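Local coordinates for glideosome-associated protein 50 (Plasmodium falciparum 3D7, PDB 3TGH) that belongs to the glideosome, the machinery of gliding motility and host-cell invasion, and may tether this complex to the inner membrane complex of the malaria parasite, at residues K27-N32 against F276-L281; L21-F26 against E62-E67; N235-I240 against E297-H302; V226-S231 against N284-K289. All coordinates share one frame; numbering follows the deposited sequence. Where two conformers were deposited one is given.

Interaction 1 of 4, residues K27-N32 against F276-L281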
loop_
_atom_site.group_PDB
_atom_site.type_symbol
_atom_site.label_atom_id
_atom_site.label_comp_id
_atom_site.label_asym_id
_atom_site.label_seq_id
_atom_site.Cartn_x
_atom_site.Cartn_y
_atom_site.Cartn_z
ATOM N N LYS A 27 -9.125 4.025 14.091
ATOM C CA LYS A 27 -10.299 4.890 13.984
ATOM C C LYS A 27 -10.075 6.264 14.623
ATOM O O LYS A 27 -10.467 7.284 14.055
ATOM C CB LYS A 27 -11.516 4.228 14.631
ATOM C CG LYS A 27 -12.029 2.991 13.899
ATOM C CD LYS A 27 -13.058 2.266 14.758
ATOM C CE LYS A 27 -13.448 0.937 14.176
ATOM N NZ LYS A 27 -14.387 0.220 15.079
ATOM N N GLN A 28 -9.455 6.277 15.799
ATOM C CA GLN A 28 -9.174 7.522 16.529
ATOM C C GLN A 28 -8.302 8.458 15.703
ATOM O O GLN A 28 -8.615 9.640 15.562
ATOM C CB GLN A 28 -8.472 7.222 17.855
ATOM C CG GLN A 28 -8.263 8.457 18.747
ATOM C CD GLN A 28 -7.230 8.243 19.842
ATOM O OE1 GLN A 28 -6.465 7.292 19.803
ATOM N NE2 GLN A 28 -7.200 9.145 20.817
ATOM N N PHE A 29 -7.211 7.922 15.161
ATOM C CA PHE A 29 -6.278 8.714 14.360
ATOM C C PHE A 29 -6.870 9.158 13.036
ATOM O O PHE A 29 -6.644 10.286 12.605
ATOM C CB PHE A 29 -4.984 7.943 14.092
ATOM C CG PHE A 29 -3.970 8.069 15.183
ATOM C CD1 PHE A 29 -4.099 7.351 16.358
ATOM C CD2 PHE A 29 -2.885 8.912 15.038
ATOM C CE1 PHE A 29 -3.158 7.466 17.374
ATOM C CE2 PHE A 29 -1.938 9.031 16.048
ATOM C CZ PHE A 29 -2.079 8.305 17.216
ATOM N N ILE A 30 -7.608 8.274 12.376
ATOM C CA ILE A 30 -8.230 8.628 11.099
ATOM C C ILE A 30 -9.159 9.839 11.265
ATOM O O ILE A 30 -9.129 10.766 10.449
ATOM C CB ILE A 30 -8.956 7.419 10.478
ATOM C CG1 ILE A 30 -7.916 6.483 9.855
ATOM C CG2 ILE A 30 -9.972 7.866 9.422
ATOM C CD1 ILE A 30 -8.466 5.159 9.419
ATOM N N LYS A 31 -9.954 9.836 12.335
ATOM C CA LYS A 31 -10.823 10.969 12.656
ATOM C C LYS A 31 -10.005 12.218 13.002
ATOM O O LYS A 31 -10.181 13.275 12.394
ATOM C CB LYS A 31 -11.746 10.608 13.827
ATOM C CG LYS A 31 -12.683 11.724 14.282
ATOM C CD LYS A 31 -13.773 12.004 13.262
ATOM C CE LYS A 31 -14.810 12.971 13.821
ATOM N NZ LYS A 31 -15.924 13.212 12.862
ATOM N N ASN A 32 -9.100 12.090 13.966
ATOM C CA ASN A 32 -8.398 13.259 14.504
ATOM C C ASN A 32 -7.397 13.880 13.529
ATOM O O ASN A 32 -7.209 15.099 13.530
ATOM C CB ASN A 32 -7.687 12.911 15.811
ATOM C CG ASN A 32 -8.653 12.589 16.935
ATOM O OD1 ASN A 32 -9.852 12.865 16.847
ATOM N ND2 ASN A 32 -8.131 11.995 18.001
ATOM N N PHE A 276 0.189 0.897 12.867
ATOM C CA PHE A 276 -0.152 1.378 11.534
ATOM C C PHE A 276 0.590 2.681 11.273
ATOM O O PHE A 276 1.259 3.208 12.172
ATOM C CB PHE A 276 -1.675 1.573 11.415
ATOM C CG PHE A 276 -2.252 2.545 12.416
ATOM C CD1 PHE A 276 -2.368 3.896 12.109
ATOM C CD2 PHE A 276 -2.695 2.106 13.653
ATOM C CE1 PHE A 276 -2.881 4.793 13.035
ATOM C CE2 PHE A 276 -3.221 2.985 14.580
ATOM C CZ PHE A 276 -3.322 4.332 14.274
ATOM N N CYS A 277 0.461 3.212 10.058
ATOM C CA CYS A 277 1.073 4.492 9.705
ATOM C C CYS A 277 0.053 5.525 9.273
ATOM O O CYS A 277 -0.980 5.182 8.696
ATOM C CB CYS A 277 2.035 4.320 8.545
ATOM S SG CYS A 277 3.441 3.333 8.917
ATOM N N VAL A 278 0.372 6.788 9.529
ATOM C CA VAL A 278 -0.359 7.905 8.964
ATOM C C VAL A 278 0.639 8.770 8.190
ATOM O O VAL A 278 1.730 9.069 8.683
ATOM C CB VAL A 278 -1.076 8.720 10.048
ATOM C CG1 VAL A 278 -1.779 9.922 9.424
ATOM C CG2 VAL A 278 -2.076 7.833 10.791
ATOM N N HIS A 279 0.269 9.151 6.972
ATOM C CA HIS A 279 1.171 9.861 6.071
ATOM C C HIS A 279 0.531 11.182 5.697
ATOM O O HIS A 279 -0.671 11.240 5.470
ATOM C CB HIS A 279 1.429 9.064 4.795
ATOM C CG HIS A 279 1.770 7.626 5.020
ATOM N ND1 HIS A 279 3.066 7.168 5.093
ATOM C CD2 HIS A 279 0.977 6.536 5.163
ATOM C CE1 HIS A 279 3.059 5.858 5.276
ATOM N NE2 HIS A 279 1.803 5.451 5.323
ATOM N N GLU A 280 1.349 12.224 5.621
ATOM C CA GLU A 280 0.885 13.564 5.281
ATOM C C GLU A 280 1.726 14.118 4.121
ATOM O O GLU A 280 2.945 14.263 4.246
ATOM C CB GLU A 280 0.987 14.482 6.511
ATOM C CG GLU A 280 0.281 13.943 7.776
ATOM C CD GLU A 280 0.644 14.686 9.071
ATOM O OE1 GLU A 280 1.535 15.565 9.066
ATOM O OE2 GLU A 280 0.030 14.375 10.113
ATOM N N LEU A 281 1.080 14.413 2.995
ATOM C CA LEU A 281 1.746 15.049 1.854
ATOM C C LEU A 281 1.481 16.543 1.933
ATOM O O LEU A 281 0.334 16.958 2.125
ATOM C CB LEU A 281 1.213 14.523 0.523
ATOM C CG LEU A 281 1.731 13.187 -0.016
ATOM C CD1 LEU A 281 1.734 12.122 1.034
ATOM C CD2 LEU A 281 0.894 12.767 -1.219
#

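Interaction 2 of 4, residues L21-F26 against E62-E67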
loop_
_atom_site.group_PDB
_atom_site.type_symbol
_atom_site.label_atom_id
_atom_site.label_comp_id
_atom_site.label_asym_id
_atom_site.label_seq_id
_atom_site.Cartn_x
_atom_site.Cartn_y
_atom_site.Cartn_z
ATOM N N LEU A 21 -7.545 -4.038 19.280
ATOM C CA LEU A 21 -6.915 -2.896 19.940
ATOM C C LEU A 21 -6.397 -1.910 18.895
ATOM O O LEU A 21 -6.601 -0.706 19.013
ATOM C CB LEU A 21 -5.771 -3.372 20.848
ATOM C CG LEU A 21 -5.045 -2.323 21.697
ATOM C CD1 LEU A 21 -6.026 -1.563 22.580
ATOM C CD2 LEU A 21 -3.949 -2.975 22.537
ATOM N N ASN A 22 -5.743 -2.433 17.859
ATOM C CA ASN A 22 -5.208 -1.604 16.788
ATOM C C ASN A 22 -6.318 -0.841 16.058
ATOM O O ASN A 22 -6.162 0.341 15.752
ATOM C CB ASN A 22 -4.396 -2.466 15.804
ATOM C CG ASN A 22 -3.360 -1.671 15.039
ATOM O OD1 ASN A 22 -2.825 -0.685 15.539
ATOM N ND2 ASN A 22 -3.058 -2.106 13.819
ATOM N N ALA A 23 -7.439 -1.517 15.805
ATOM C CA ALA A 23 -8.590 -0.913 15.126
ATOM C C ALA A 23 -9.138 0.301 15.880
ATOM O O ALA A 23 -9.553 1.288 15.269
ATOM C CB ALA A 23 -9.697 -1.955 14.924
ATOM N N LYS A 24 -9.129 0.226 17.204
ATOM C CA LYS A 24 -9.582 1.333 18.050
ATOM C C LYS A 24 -8.735 2.586 17.806
ATOM O O LYS A 24 -9.270 3.665 17.540
ATOM C CB LYS A 24 -9.566 0.886 19.521
ATOM C CG LYS A 24 -9.575 1.984 20.574
ATOM C CD LYS A 24 -9.328 1.380 21.961
ATOM C CE LYS A 24 -8.623 2.341 22.902
ATOM N NZ LYS A 24 -8.228 1.650 24.171
ATOM N N TYR A 25 -7.415 2.435 17.857
ATOM C CA TYR A 25 -6.511 3.562 17.613
ATOM C C TYR A 25 -6.537 4.032 16.162
ATOM O O TYR A 25 -6.424 5.226 15.896
ATOM C CB TYR A 25 -5.085 3.211 18.045
ATOM C CG TYR A 25 -4.947 3.088 19.548
ATOM C CD1 TYR A 25 -4.595 1.885 20.149
ATOM C CD2 TYR A 25 -5.190 4.182 20.369
ATOM C CE1 TYR A 25 -4.484 1.784 21.539
ATOM C CE2 TYR A 25 -5.078 4.092 21.749
ATOM C CZ TYR A 25 -4.724 2.897 22.328
ATOM O OH TYR A 25 -4.613 2.828 23.701
ATOM N N PHE A 26 -6.676 3.085 15.236
ATOM C CA PHE A 26 -6.808 3.374 13.810
ATOM C C PHE A 26 -7.949 4.350 13.560
ATOM O O PHE A 26 -7.763 5.374 12.902
ATOM C CB PHE A 26 -7.039 2.061 13.049
ATOM C CG PHE A 26 -6.832 2.151 11.557
ATOM C CD1 PHE A 26 -5.620 2.567 11.028
ATOM C CD2 PHE A 26 -7.832 1.748 10.686
ATOM C CE1 PHE A 26 -5.429 2.621 9.645
ATOM C CE2 PHE A 26 -7.643 1.804 9.307
ATOM C CZ PHE A 26 -6.442 2.235 8.795
ATOM N N GLU A 62 -15.646 -5.822 8.145
ATOM C CA GLU A 62 -16.823 -4.970 8.317
ATOM C C GLU A 62 -17.101 -4.635 9.779
ATOM O O GLU A 62 -17.349 -3.478 10.110
ATOM C CB GLU A 62 -18.070 -5.617 7.719
ATOM C CG GLU A 62 -18.002 -5.873 6.217
ATOM C CD GLU A 62 -19.232 -6.610 5.692
ATOM O OE1 GLU A 62 -20.213 -6.780 6.446
ATOM O OE2 GLU A 62 -19.215 -7.025 4.520
ATOM N N ASP A 63 -17.067 -5.641 10.648
ATOM C CA ASP A 63 -17.368 -5.423 12.068
ATOM C C ASP A 63 -16.186 -4.861 12.866
ATOM O O ASP A 63 -16.362 -4.448 14.010
ATOM C CB ASP A 63 -17.870 -6.715 12.724
ATOM C CG ASP A 63 -19.273 -7.098 12.275
ATOM O OD1 ASP A 63 -19.935 -6.297 11.576
ATOM O OD2 ASP A 63 -19.722 -8.202 12.636
ATOM N N VAL A 64 -14.994 -4.855 12.270
ATOM C CA VAL A 64 -13.791 -4.387 12.944
ATOM C C VAL A 64 -13.527 -2.911 12.645
ATOM O O VAL A 64 -13.125 -2.164 13.538
ATOM C CB VAL A 64 -12.552 -5.235 12.542
ATOM C CG1 VAL A 64 -11.265 -4.670 13.159
ATOM C CG2 VAL A 64 -12.745 -6.691 12.949
ATOM N N TYR A 65 -13.743 -2.493 11.398
ATOM C CA TYR A 65 -13.342 -1.145 10.964
ATOM C C TYR A 65 -14.525 -0.216 10.706
ATOM O O TYR A 65 -14.381 0.808 10.039
ATOM C CB TYR A 65 -12.405 -1.229 9.749
ATOM C CG TYR A 65 -11.191 -2.082 10.052
ATOM C CD1 TYR A 65 -10.160 -1.605 10.867
ATOM C CD2 TYR A 65 -11.083 -3.371 9.551
ATOM C CE1 TYR A 65 -9.052 -2.402 11.175
ATOM C CE2 TYR A 65 -9.978 -4.166 9.841
ATOM C CZ TYR A 65 -8.972 -3.677 10.657
ATOM O OH TYR A 65 -7.895 -4.475 10.943
ATOM N N SER A 66 -15.685 -0.563 11.258
ATOM C CA SER A 66 -16.880 0.258 11.098
ATOM C C SER A 66 -17.000 1.274 12.228
ATOM O O SER A 66 -16.502 1.061 13.337
ATOM C CB SER A 66 -18.144 -0.602 11.035
ATOM O OG SER A 66 -18.334 -1.318 12.240
ATOM N N GLU A 67 -17.658 2.382 11.920
ATOM C CA GLU A 67 -17.943 3.426 12.899
ATOM C C GLU A 67 -19.212 4.162 12.462
ATOM O O GLU A 67 -19.539 4.210 11.277
ATOM C CB GLU A 67 -16.756 4.392 12.994
ATOM C CG GLU A 67 -16.797 5.394 14.156
ATOM C CD GLU A 67 -16.584 4.751 15.521
ATOM O OE1 GLU A 67 -17.533 4.125 16.043
ATOM O OE2 GLU A 67 -15.474 4.889 16.083
#

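Interaction 3 of 4, residues N235-I240 against E297-H302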
loop_
_atom_site.group_PDB
_atom_site.type_symbol
_atom_site.label_atom_id
_atom_site.label_comp_id
_atom_site.label_asym_id
_atom_site.label_seq_id
_atom_site.Cartn_x
_atom_site.Cartn_y
_atom_site.Cartn_z
ATOM N N ASN A 235 5.803 -8.819 9.683
ATOM C CA ASN A 235 4.854 -8.326 10.675
ATOM C C ASN A 235 5.522 -7.404 11.677
ATOM O O ASN A 235 5.666 -7.728 12.864
ATOM C CB ASN A 235 4.137 -9.483 11.370
ATOM C CG ASN A 235 3.431 -10.397 10.394
ATOM O OD1 ASN A 235 3.574 -11.615 10.468
ATOM N ND2 ASN A 235 2.677 -9.814 9.458
ATOM N N ASN A 236 5.931 -6.248 11.168
ATOM C CA ASN A 236 6.606 -5.233 11.956
ATOM C C ASN A 236 6.453 -3.885 11.273
ATOM O O ASN A 236 5.844 -3.786 10.190
ATOM C CB ASN A 236 8.089 -5.594 12.153
ATOM C CG ASN A 236 8.845 -5.727 10.843
ATOM O OD1 ASN A 236 9.074 -6.833 10.362
ATOM N ND2 ASN A 236 9.241 -4.601 10.264
ATOM N N MET A 237 6.976 -2.850 11.916
ATOM C CA MET A 237 7.054 -1.531 11.308
ATOM C C MET A 237 8.520 -1.190 11.126
ATOM O O MET A 237 9.355 -1.536 11.970
ATOM C CB MET A 237 6.351 -0.487 12.183
ATOM C CG MET A 237 4.836 -0.697 12.257
ATOM S SD MET A 237 3.929 0.553 13.221
ATOM C CE MET A 237 4.834 0.537 14.747
ATOM N N GLU A 238 8.840 -0.530 10.022
ATOM C CA GLU A 238 10.215 -0.127 9.747
ATOM C C GLU A 238 10.281 0.969 8.695
ATOM O O GLU A 238 9.405 1.065 7.821
ATOM C CB GLU A 238 11.043 -1.333 9.275
ATOM C CG GLU A 238 12.486 -0.983 8.865
ATOM C CD GLU A 238 13.426 -2.174 8.854
ATOM O OE1 GLU A 238 13.009 -3.284 8.457
ATOM O OE2 GLU A 238 14.599 -1.992 9.236
ATOM N N VAL A 239 11.316 1.797 8.786
ATOM C CA VAL A 239 11.697 2.648 7.672
ATOM C C VAL A 239 13.196 2.491 7.385
ATOM O O VAL A 239 14.045 2.616 8.287
ATOM C CB VAL A 239 11.274 4.135 7.871
ATOM C CG1 VAL A 239 11.741 4.672 9.206
ATOM C CG2 VAL A 239 11.785 5.002 6.707
ATOM N N ILE A 240 13.490 2.144 6.133
ATOM C CA ILE A 240 14.844 2.070 5.598
ATOM C C ILE A 240 14.955 3.134 4.519
ATOM O O ILE A 240 14.141 3.162 3.594
ATOM C CB ILE A 240 15.118 0.675 5.011
ATOM C CG1 ILE A 240 15.257 -0.341 6.151
ATOM C CG2 ILE A 240 16.374 0.683 4.119
ATOM C CD1 ILE A 240 15.219 -1.792 5.705
ATOM N N GLU A 297 0.493 5.655 20.767
ATOM C CA GLU A 297 1.556 6.647 20.730
ATOM C C GLU A 297 2.275 6.627 19.376
ATOM O O GLU A 297 2.541 5.557 18.817
ATOM C CB GLU A 297 2.529 6.341 21.875
ATOM C CG GLU A 297 3.800 7.168 21.944
ATOM C CD GLU A 297 4.577 6.901 23.232
ATOM O OE1 GLU A 297 3.992 7.064 24.328
ATOM O OE2 GLU A 297 5.766 6.523 23.151
ATOM N N VAL A 298 2.570 7.815 18.849
ATOM C CA VAL A 298 3.441 7.957 17.692
ATOM C C VAL A 298 4.863 7.680 18.181
ATOM O O VAL A 298 5.407 8.449 18.981
ATOM C CB VAL A 298 3.353 9.373 17.074
ATOM C CG1 VAL A 298 4.357 9.526 15.949
ATOM C CG2 VAL A 298 1.931 9.657 16.573
ATOM N N ILE A 299 5.441 6.567 17.735
ATOM C CA ILE A 299 6.758 6.148 18.223
ATOM C C ILE A 299 7.898 6.490 17.268
ATOM O O ILE A 299 9.074 6.353 17.626
ATOM C CB ILE A 299 6.790 4.653 18.615
ATOM C CG1 ILE A 299 6.381 3.741 17.456
ATOM C CG2 ILE A 299 5.885 4.416 19.820
ATOM C CD1 ILE A 299 6.682 2.268 17.718
ATOM N N TYR A 300 7.559 6.949 16.065
ATOM C CA TYR A 300 8.561 7.470 15.140
ATOM C C TYR A 300 7.921 8.366 14.092
ATOM O O TYR A 300 6.844 8.057 13.583
ATOM C CB TYR A 300 9.320 6.337 14.442
ATOM C CG TYR A 300 10.557 6.822 13.704
ATOM C CD1 TYR A 300 11.707 7.189 14.401
ATOM C CD2 TYR A 300 10.570 6.927 12.318
ATOM C CE1 TYR A 300 12.837 7.648 13.733
ATOM C CE2 TYR A 300 11.695 7.380 11.643
ATOM C CZ TYR A 300 12.820 7.738 12.350
ATOM O OH TYR A 300 13.924 8.189 11.672
ATOM N N THR A 301 8.601 9.464 13.771
ATOM C CA THR A 301 8.168 10.360 12.708
ATOM C C THR A 301 9.282 10.489 11.677
ATOM O O THR A 301 10.391 10.921 12.003
ATOM C CB THR A 301 7.799 11.740 13.259
ATOM O OG1 THR A 301 6.790 11.585 14.265
ATOM C CG2 THR A 301 7.273 12.640 12.150
ATOM N N HIS A 302 8.987 10.076 10.448
ATOM C CA HIS A 302 9.939 10.152 9.347
ATOM C C HIS A 302 9.530 11.279 8.409
ATOM O O HIS A 302 8.363 11.397 8.045
ATOM C CB HIS A 302 9.985 8.832 8.577
ATOM C CG HIS A 302 10.927 8.856 7.417
ATOM N ND1 HIS A 302 10.500 9.010 6.115
ATOM C CD2 HIS A 302 12.278 8.790 7.364
ATOM C CE1 HIS A 302 11.548 9.016 5.310
ATOM N NE2 HIS A 302 12.637 8.882 6.043
#

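Interaction 4 of 4, residues V226-S231 against N284-K289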
loop_
_atom_site.group_PDB
_atom_site.type_symbol
_atom_site.label_atom_id
_atom_site.label_comp_id
_atom_site.label_asym_id
_atom_site.label_seq_id
_atom_site.Cartn_x
_atom_site.Cartn_y
_atom_site.Cartn_z
ATOM N N VAL A 226 10.813 7.600 -7.239
ATOM C CA VAL A 226 9.754 7.256 -6.314
ATOM C C VAL A 226 10.120 7.704 -4.898
ATOM O O VAL A 226 11.275 7.592 -4.477
ATOM C CB VAL A 226 9.474 5.733 -6.369
ATOM C CG1 VAL A 226 8.664 5.263 -5.166
ATOM C CG2 VAL A 226 8.786 5.391 -7.699
ATOM N N ASP A 227 9.130 8.208 -4.173
ATOM C CA ASP A 227 9.339 8.720 -2.821
ATOM C C ASP A 227 9.287 7.616 -1.769
ATOM O O ASP A 227 10.204 7.490 -0.948
ATOM C CB ASP A 227 8.292 9.793 -2.508
ATOM C CG ASP A 227 8.432 11.011 -3.398
ATOM O OD1 ASP A 227 9.431 11.751 -3.248
ATOM O OD2 ASP A 227 7.548 11.228 -4.256
ATOM N N LEU A 228 8.212 6.828 -1.803
ATOM C CA LEU A 228 7.952 5.771 -0.824
ATOM C C LEU A 228 7.574 4.462 -1.510
ATOM O O LEU A 228 6.743 4.454 -2.418
ATOM C CB LEU A 228 6.761 6.138 0.056
ATOM C CG LEU A 228 6.892 6.893 1.372
ATOM C CD1 LEU A 228 7.679 8.163 1.229
ATOM C CD2 LEU A 228 5.488 7.159 1.896
ATOM N N TYR A 229 8.153 3.357 -1.048
ATOM C CA TYR A 229 7.601 2.037 -1.333
ATOM C C TYR A 229 7.104 1.478 -0.007
ATOM O O TYR A 229 7.891 1.232 0.900
ATOM C CB TYR A 229 8.626 1.089 -1.979
ATOM C CG TYR A 229 8.094 -0.328 -2.152
ATOM C CD1 TYR A 229 6.859 -0.559 -2.752
ATOM C CD2 TYR A 229 8.801 -1.428 -1.695
ATOM C CE1 TYR A 229 6.354 -1.838 -2.899
ATOM C CE2 TYR A 229 8.305 -2.727 -1.849
ATOM C CZ TYR A 229 7.075 -2.923 -2.444
ATOM O OH TYR A 229 6.559 -4.189 -2.601
ATOM N N ILE A 230 5.784 1.340 0.108
ATOM C CA ILE A 230 5.129 0.857 1.319
ATOM C C ILE A 230 4.758 -0.611 1.137
ATOM O O ILE A 230 4.033 -0.970 0.199
ATOM C CB ILE A 230 3.849 1.679 1.638
ATOM C CG1 ILE A 230 4.157 3.188 1.656
ATOM C CG2 ILE A 230 3.231 1.199 2.970
ATOM C CD1 ILE A 230 2.903 4.096 1.783
ATOM N N SER A 231 5.278 -1.465 2.014
ATOM C CA SER A 231 5.035 -2.896 1.926
ATOM C C SER A 231 4.609 -3.441 3.283
ATOM O O SER A 231 4.553 -2.710 4.276
ATOM C CB SER A 231 6.294 -3.602 1.418
ATOM O OG SER A 231 7.380 -3.343 2.277
ATOM N N ASN A 284 6.066 20.805 1.530
ATOM C CA ASN A 284 7.430 20.530 1.976
ATOM C C ASN A 284 7.893 19.082 1.792
ATOM O O ASN A 284 9.095 18.819 1.753
ATOM C CB ASN A 284 7.572 20.940 3.440
ATOM C CG ASN A 284 7.421 22.441 3.632
ATOM O OD1 ASN A 284 6.641 22.900 4.468
ATOM N ND2 ASN A 284 8.158 23.213 2.840
ATOM N N GLY A 285 6.951 18.152 1.681
ATOM C CA GLY A 285 7.294 16.748 1.475
ATOM C C GLY A 285 6.305 15.790 2.100
ATOM O O GLY A 285 5.106 16.072 2.153
ATOM N N ILE A 286 6.820 14.657 2.579
ATOM C CA ILE A 286 6.006 13.608 3.175
ATOM C C ILE A 286 6.433 13.366 4.614
ATOM O O ILE A 286 7.609 13.105 4.883
ATOM C CB ILE A 286 6.131 12.277 2.422
ATOM C CG1 ILE A 286 5.910 12.488 0.924
ATOM C CG2 ILE A 286 5.120 11.264 2.992
ATOM C CD1 ILE A 286 6.004 11.224 0.105
ATOM N N VAL A 287 5.477 13.470 5.530
ATOM C CA VAL A 287 5.695 13.125 6.928
ATOM C C VAL A 287 4.939 11.832 7.197
ATOM O O VAL A 287 3.736 11.750 6.942
ATOM C CB VAL A 287 5.193 14.234 7.877
ATOM C CG1 VAL A 287 5.355 13.809 9.328
ATOM C CG2 VAL A 287 5.939 15.539 7.622
ATOM N N THR A 288 5.653 10.822 7.689
ATOM C CA THR A 288 5.058 9.548 8.043
ATOM C C THR A 288 5.152 9.359 9.552
ATOM O O THR A 288 6.232 9.495 10.130
ATOM C CB THR A 288 5.778 8.388 7.332
ATOM O OG1 THR A 288 5.599 8.514 5.915
ATOM C CG2 THR A 288 5.232 7.037 7.798
ATOM N N LYS A 289 4.016 9.072 10.183
ATOM C CA LYS A 289 3.964 8.796 11.613
ATOM C C LYS A 289 3.640 7.325 11.856
ATOM O O LYS A 289 2.625 6.796 11.367
ATOM C CB LYS A 289 2.921 9.682 12.296
ATOM C CG LYS A 289 3.281 11.159 12.318
ATOM C CD LYS A 289 2.149 11.986 12.906
ATOM C CE LYS A 289 2.332 13.477 12.643
ATOM N NZ LYS A 289 1.153 14.275 13.109
#

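Interaction 1 of 4, residues K27-N32 against F276-L281
Phe29, on the last turns of helix 17-32, meets Phe276 of strand 275-282 in an offset edge-to-face aromatic pair. The edge of Phe276 is turned toward the face of Phe29; the ring centroids stand 5.5 Å apart and the planes are inclined at 78°. Two atoms of Phe276 do the touching. Its CZ comes 3.7 Å from Phe29 CD1, while CE1 lies 3.9 Å from Phe29 CB, at the root of the side chain. On Phe276, chi1 of 59° wedges CG between the backbone N and the carbonyl carbon, and from there the ring stands up from the strand toward the helix with its rim foremost. Phe276 meets the CB, CG and CD1 end of Phe29 and not the middle of its ring, which makes the pair offset. Two residues further along the strand, Val278 fills in beside the rings: its CG2 is 4.4 Å from Phe29 CB and also lies in the plane of the Phe276 ring, at its edge. No hydrogen bond joins the two segments. Phe276 has a second aromatic neighbour in Phe26, one turn earlier on the same helix, and Phe29 also rests on Val291 of the adjoining strand. This is helix-on-sheet packing, the outer helical layer laid against one sheet of the four-layered metallophosphoesterase sandwich.

Interaction 2 of 4, residues L21-F26 against E62-E67
Tyr65 and Val64 close around Ala23, a small residue on the flank of helix 17-32. Starting at Tyr65 CB, the side chain sets out alongside the helix rather than at it: CB is still 5.9 Å from Ala23 CB. With chi1 at -57°, CG stands anti to the carbonyl carbon, and the ring is carried across to the helix. CD1 is the first atom to arrive, 4.1 Å from Phe26 CD2, where the two aromatic side chains cross at about a right angle. CE1, next round the rim, lies 3.8 Å from the methyl of Ala23. The segment 62-67 belongs to the connection from helix 56-62 to strand 75-78 of the calcineurin-like phosphoesterase fold, and it packs here on the helix of the first beta-alpha-beta crossover, between strands 4-8 and 37-40. Val64 CG1 sits over the centre of the Tyr65 ring, 3.5 Å above its plane, on the same side as Ala23 CB; Phe26 CD2 approaches from the other side of that plane. The same methyl touches Ala23 CB at 3.6 Å, the two lying side by side against one side of the ring. At the tip, Tyr65 OH runs on beyond the alanine.

Interaction 3 of 4, residues N235-I240 against E297-H302
Met237 makes the first touch of this contact, reaching toward Ile299 from a strand that has just emerged from the loop at Asn235 and Asn236. The methionine chain leaves its CB extended and then bends at chi3, which brings CE to 3.9 Å from Ile299 CD1; the two side chains cross at about a right angle. Glu238 comes next and, as the strand alternates, turns its carboxylate to the other side, where OE2 is hydrogen-bonded to the hydroxyls of Ser204 and Ser267. Val239 faces the partner strand again and uses both of its methyls. CG1, which a chi1 of 52° lodges between the backbone N and the carbonyl carbon, packs 3.6 Å from Tyr300 CE2. CG2 sits squarely over one face of the His302 ring, 3.9 Å from its centroid, in a CH-pi contact. The imidazole has a polar partner besides: its NE2 is hydrogen-bonded to Glu241 OE1, which would help fix the rotation of the ring against the valine. In the partner strand the regular alternation fails at Ile299, whose psi of -9° lets two consecutive side chains point toward the strand opposite, Ile299 to meet Met237 and Tyr300 to meet Val239. Tyr300 also stacks on Phe269 of strand 267-271. The two strand segments run in roughly the same direction, 28° apart, yet their axes come no closer than 9.4 Å, because they belong to different sheets. Side chains meeting between two stacked sheets form the core of the beta sandwich in the metallophosphoesterase fold.

Interaction 4 of 4, residues V226-S231 against N284-K289
Leu228 and Ile286 meet in a buried apolar contact between the two sheets of the metallophosphoesterase beta sandwich. Strand 228-231 lies in the middle of one seven-stranded sheet. Strand 285-292 belongs to the other, flanked there by strands 275-282 and 297-305. No hydrogen bond crosses between the segments, and the backbones stay well apart, with the nearest pair, Asp227 CA and Ile286 CA, at 8.4 Å. The gap is spanned by side chains reaching toward each other. Leu228 and Ile286 come tip to tip, CD1 on CD1 at 3.7 Å. Ile286 gets there as an extended chain: its CG1 lies anti to the carbonyl carbon, with chi2 extended at 180°, which carries CD1 out to the leucine. That one methyl serves two partners, since it also rests 3.8 Å from Asp227 CB. Only the aliphatic root of the aspartate takes part; its carboxylate is engaged by others, OD1 in a salt bridge with Lys307 and OD2 accepting a hydrogen bond from the backbone N of Ile193. Leu304 of strand 297-305, next to 285-292 in its sheet, packs on Asp227 and Leu228 as well. At the far end of the contact Leu228 turns its other methyl toward a threonine. The hydroxyl there is hydrogen-bonded to His279 ND1, and Leu228 CD2 lies 4.2 Å from that oxygen, Thr288 OG1.

Interactions 1 and 2 share helix 17-32: the first sets it on its sheet, the second packs a loop on it. Their centres are 13 Å apart, and Lys27 NZ reaches across to Ser66 O at 2.9 Å. Interactions 3 and 4, with centres 12 Å apart, both bridge the two sheets. The sheet of strands 275-282, 285-292 and 297-305 ties three contacts together: Val278 O lies 2.7 Å from Lys289 N, linking 1 to 4, and His302 O lies 2.8 Å from Thr288 N, linking 3 to 4, both probable hydrogen bonds. Interactions 2 and 4 do not touch, their centres being 24 Å apart. All four lie away from the metal-binding residues His172 and His233.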